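Local coordinates for protein putative alpha-N-acetylgalactosaminidase (Bacillus halodurans C-125, PDB 3CC1) that probably hydrolyses terminal alpha-linked N-acetylgalactosamine residues from glycoconjugates, at residues Glu36-His41 with Gly319-Asn324. Numbering follows the deposited sequence.
Sequences EYMANH and GELRDN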
ATOM      1  N   GLU A  36      -3.636  25.867  37.042  1.00 22.71           N
ATOM      2  CA  GLU A  36      -2.672  26.390  38.019  1.00 23.97           C
ATOM      3  C   GLU A  36      -1.284  25.867  37.738  1.00 22.58           C
ATOM      4  O   GLU A  36      -0.313  26.596  37.799  1.00 22.02           O
ATOM      5  CB  GLU A  36      -3.086  26.082  39.456  1.00 24.29           C
ATOM      6  CG  GLU A  36      -4.249  26.957  39.904  1.00 31.16           C
ATOM      7  CD  GLU A  36      -4.968  26.450  41.171  1.00 39.51           C
ATOM      8  OE1 GLU A  36      -4.517  25.434  41.756  1.00 46.79           O
ATOM      9  OE2 GLU A  36      -5.999  27.052  41.561  1.00 45.05           O
ATOM     10  N   TYR A  37      -1.186  24.597  37.384  1.00 23.55           N
ATOM     11  CA  TYR A  37       0.116  24.034  37.062  1.00 22.97           C
ATOM     12  C   TYR A  37       0.666  24.751  35.850  1.00 22.73           C
ATOM     13  O   TYR A  37       1.803  25.178  35.845  1.00 22.77           O
ATOM     14  CB  TYR A  37       0.031  22.545  36.807  1.00 23.41           C
ATOM     15  CG  TYR A  37       1.363  21.880  36.543  1.00 23.04           C
ATOM     16  CD1 TYR A  37       1.941  21.908  35.282  1.00 22.80           C
ATOM     17  CD2 TYR A  37       2.001  21.160  37.528  1.00 23.98           C
ATOM     18  CE1 TYR A  37       3.136  21.297  35.037  1.00 23.73           C
ATOM     19  CE2 TYR A  37       3.222  20.543  37.292  1.00 22.85           C
ATOM     20  CZ  TYR A  37       3.767  20.599  36.055  1.00 22.92           C
ATOM     21  OH  TYR A  37       4.928  19.950  35.803  1.00 24.14           O
HETATM   22  N   MSE A  38      -0.153  24.904  34.836  1.00 22.17           N
HETATM   23  CA  MSE A  38       0.301  25.530  33.610  1.00 22.73           C
HETATM   24  C   MSE A  38       0.789  26.955  33.884  1.00 22.17           C
HETATM   25  O   MSE A  38       1.787  27.411  33.339  1.00 22.49           O
HETATM   26  CB  MSE A  38      -0.804  25.574  32.588  1.00 22.08           C
HETATM   27  CG  MSE A  38      -0.359  26.190  31.265  1.00 23.95           C
HETATM   28 SE   MSE A  38      -1.774  26.120  29.911  0.75 20.42          SE
HETATM   29  CE  MSE A  38      -1.769  24.258  29.697  1.00 19.65           C
ATOM     30  N   ALA A  39       0.070  27.639  34.757  1.00 21.98           N
ATOM     31  CA  ALA A  39       0.369  29.017  35.066  1.00 22.05           C
ATOM     32  C   ALA A  39       1.718  29.066  35.769  1.00 22.08           C
ATOM     33  O   ALA A  39       2.512  29.971  35.565  1.00 21.51           O
ATOM     34  CB  ALA A  39      -0.720  29.602  35.995  1.00 22.11           C
ATOM     35  N   ASN A  40       1.964  28.075  36.607  1.00 22.49           N
ATOM     36  CA  ASN A  40       3.152  28.087  37.453  1.00 23.92           C
ATOM     37  C   ASN A  40       4.406  27.602  36.732  1.00 24.15           C
ATOM     38  O   ASN A  40       5.487  28.043  37.041  1.00 24.61           O
ATOM     39  CB  ASN A  40       2.924  27.241  38.699  1.00 24.16           C
ATOM     40  CG  ASN A  40       2.008  27.934  39.720  1.00 29.42           C
ATOM     41  OD1 ASN A  40       2.036  29.160  39.869  1.00 36.27           O
ATOM     42  ND2 ASN A  40       1.225  27.148  40.454  1.00 32.04           N
ATOM     43  N   HIS A  41       4.276  26.672  35.790  1.00 23.85           N
ATOM     44  CA  HIS A  41       5.466  26.033  35.207  1.00 24.07           C
ATOM     45  C   HIS A  41       5.622  26.202  33.696  1.00 23.75           C
ATOM     46  O   HIS A  41       6.725  26.016  33.170  1.00 23.26           O
ATOM     47  CB  HIS A  41       5.449  24.513  35.476  1.00 24.81           C
ATOM     48  CG  HIS A  41       5.433  24.153  36.914  1.00 25.02           C
ATOM     49  ND1 HIS A  41       4.290  23.710  37.552  1.00 29.83           N
ATOM     50  CD2 HIS A  41       6.395  24.203  37.858  1.00 27.70           C
ATOM     51  CE1 HIS A  41       4.559  23.499  38.829  1.00 28.82           C
ATOM     52  NE2 HIS A  41       5.827  23.795  39.041  1.00 27.78           N
ATOM     53  N   GLY A 319      -2.162  14.670  29.397  1.00 23.55           N
ATOM     54  CA  GLY A 319      -1.961  14.157  30.742  1.00 22.51           C
ATOM     55  C   GLY A 319      -2.448  15.089  31.843  1.00 22.71           C
ATOM     56  O   GLY A 319      -2.759  16.267  31.624  1.00 22.04           O
ATOM     57  N   GLU A 320      -2.556  14.502  33.025  1.00 22.20           N
ATOM     58  CA  GLU A 320      -2.795  15.223  34.255  1.00 22.38           C
ATOM     59  C   GLU A 320      -1.471  15.865  34.652  1.00 21.41           C
ATOM     60  O   GLU A 320      -0.613  15.217  35.242  1.00 20.59           O
ATOM     61  CB  GLU A 320      -3.312  14.286  35.357  1.00 22.16           C
ATOM     62  CG  GLU A 320      -3.352  14.896  36.790  1.00 23.07           C
ATOM     63  CD  GLU A 320      -4.005  16.289  36.865  1.00 24.06           C
ATOM     64  OE1 GLU A 320      -5.246  16.401  36.717  1.00 22.05           O
ATOM     65  OE2 GLU A 320      -3.255  17.261  37.110  1.00 20.71           O
ATOM     66  N   LEU A 321      -1.366  17.149  34.337  1.00 20.82           N
ATOM     67  CA  LEU A 321      -0.126  17.912  34.508  1.00 21.96           C
ATOM     68  C   LEU A 321       0.457  17.827  35.915  1.00 22.10           C
ATOM     69  O   LEU A 321       1.699  17.822  36.090  1.00 22.74           O
ATOM     70  CB  LEU A 321      -0.335  19.384  34.124  1.00 22.22           C
ATOM     71  CG  LEU A 321      -0.407  19.714  32.626  1.00 22.05           C
ATOM     72  CD1 LEU A 321      -0.939  21.126  32.438  1.00 23.01           C
ATOM     73  CD2 LEU A 321       0.950  19.536  31.939  1.00 21.01           C
ATOM     74  N   ARG A 322      -0.422  17.777  36.915  1.00 23.02           N
ATOM     75  CA  ARG A 322      -0.001  17.857  38.300  1.00 22.82           C
ATOM     76  C   ARG A 322       0.808  16.640  38.685  1.00 24.14           C
ATOM     77  O   ARG A 322       1.572  16.681  39.647  1.00 23.51           O
ATOM     78  CB  ARG A 322      -1.173  18.033  39.275  1.00 23.44           C
ATOM     79  CG  ARG A 322      -1.690  19.453  39.352  1.00 22.20           C
ATOM     80  CD  ARG A 322      -3.030  19.524  40.023  1.00 23.26           C
ATOM     81  NE  ARG A 322      -4.058  18.772  39.301  1.00 21.91           N
ATOM     82  CZ  ARG A 322      -5.258  18.500  39.796  1.00 22.63           C
ATOM     83  NH1 ARG A 322      -5.617  18.981  40.961  1.00 23.34           N
ATOM     84  NH2 ARG A 322      -6.142  17.805  39.102  1.00 25.36           N
ATOM     85  N   ASP A 323       0.677  15.574  37.905  1.00 24.32           N
ATOM     86  CA  ASP A 323       1.404  14.340  38.200  1.00 25.05           C
ATOM     87  C   ASP A 323       2.682  14.189  37.380  1.00 24.89           C
ATOM     88  O   ASP A 323       3.287  13.124  37.360  1.00 25.99           O
ATOM     89  CB  ASP A 323       0.509  13.132  37.958  1.00 24.93           C
ATOM     90  CG  ASP A 323      -0.614  13.047  38.954  1.00 25.68           C
ATOM     91  OD1 ASP A 323      -0.443  13.605  40.047  1.00 25.08           O
ATOM     92  OD2 ASP A 323      -1.651  12.433  38.646  1.00 25.88           O
ATOM     93  N   ASN A 324       3.083  15.242  36.683  1.00 24.77           N
ATOM     94  CA  ASN A 324       4.279  15.189  35.834  1.00 24.07           C
ATOM     95  C   ASN A 324       5.524  14.786  36.641  1.00 24.09           C
ATOM     96  O   ASN A 324       5.645  15.109  37.818  1.00 24.26           O
ATOM     97  CB  ASN A 324       4.597  16.548  35.211  1.00 24.24           C
ATOM     98  CG  ASN A 324       3.806  16.833  33.956  1.00 24.04           C
ATOM     99  OD1 ASN A 324       3.093  15.963  33.435  1.00 23.91           O
ATOM    100  ND2 ASN A 324       3.963  18.057  33.436  1.00 19.84           N
TER
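In the TIM-barrel domain, the end of helix 28-41 meets a 3-10 turn in the loop that leaves strand 315-317, joining an early and a late part of the fold. Apolar contact centres on Y37, whose CG stands anti to the backbone N (chi1 -177°), sending the ring across to the turn. CB of L321 makes an off-centre CH-pi contact, 4.1 Å from the Y37 ring centroid, and CD1 of L321 lies near the CE methyl of selenomethionine M38. The ring is sandwiched by polar atoms: O of L321 sits 3.3 Å above the plane on one face, toward the rim, and ND1 of H41 over the centre of the other. Charged and polar bonds brace the turn itself: R322 grips E320 side-on, NE and NH2 each taking one carboxylate oxygen, while R322 N reaches the anti lone pair of OE2; E29 is a second salt-bridge partner of R322. Between the segments, a single hydrogen bond runs from ND2 of N324 to OH of Y37, 3.2 Å long and bent to 146°. An alanine in place of Y37 would lose that hydroxyl and would probably loosen the packing against L321. The N324 amide and Y37 ring planes stand almost perpendicular.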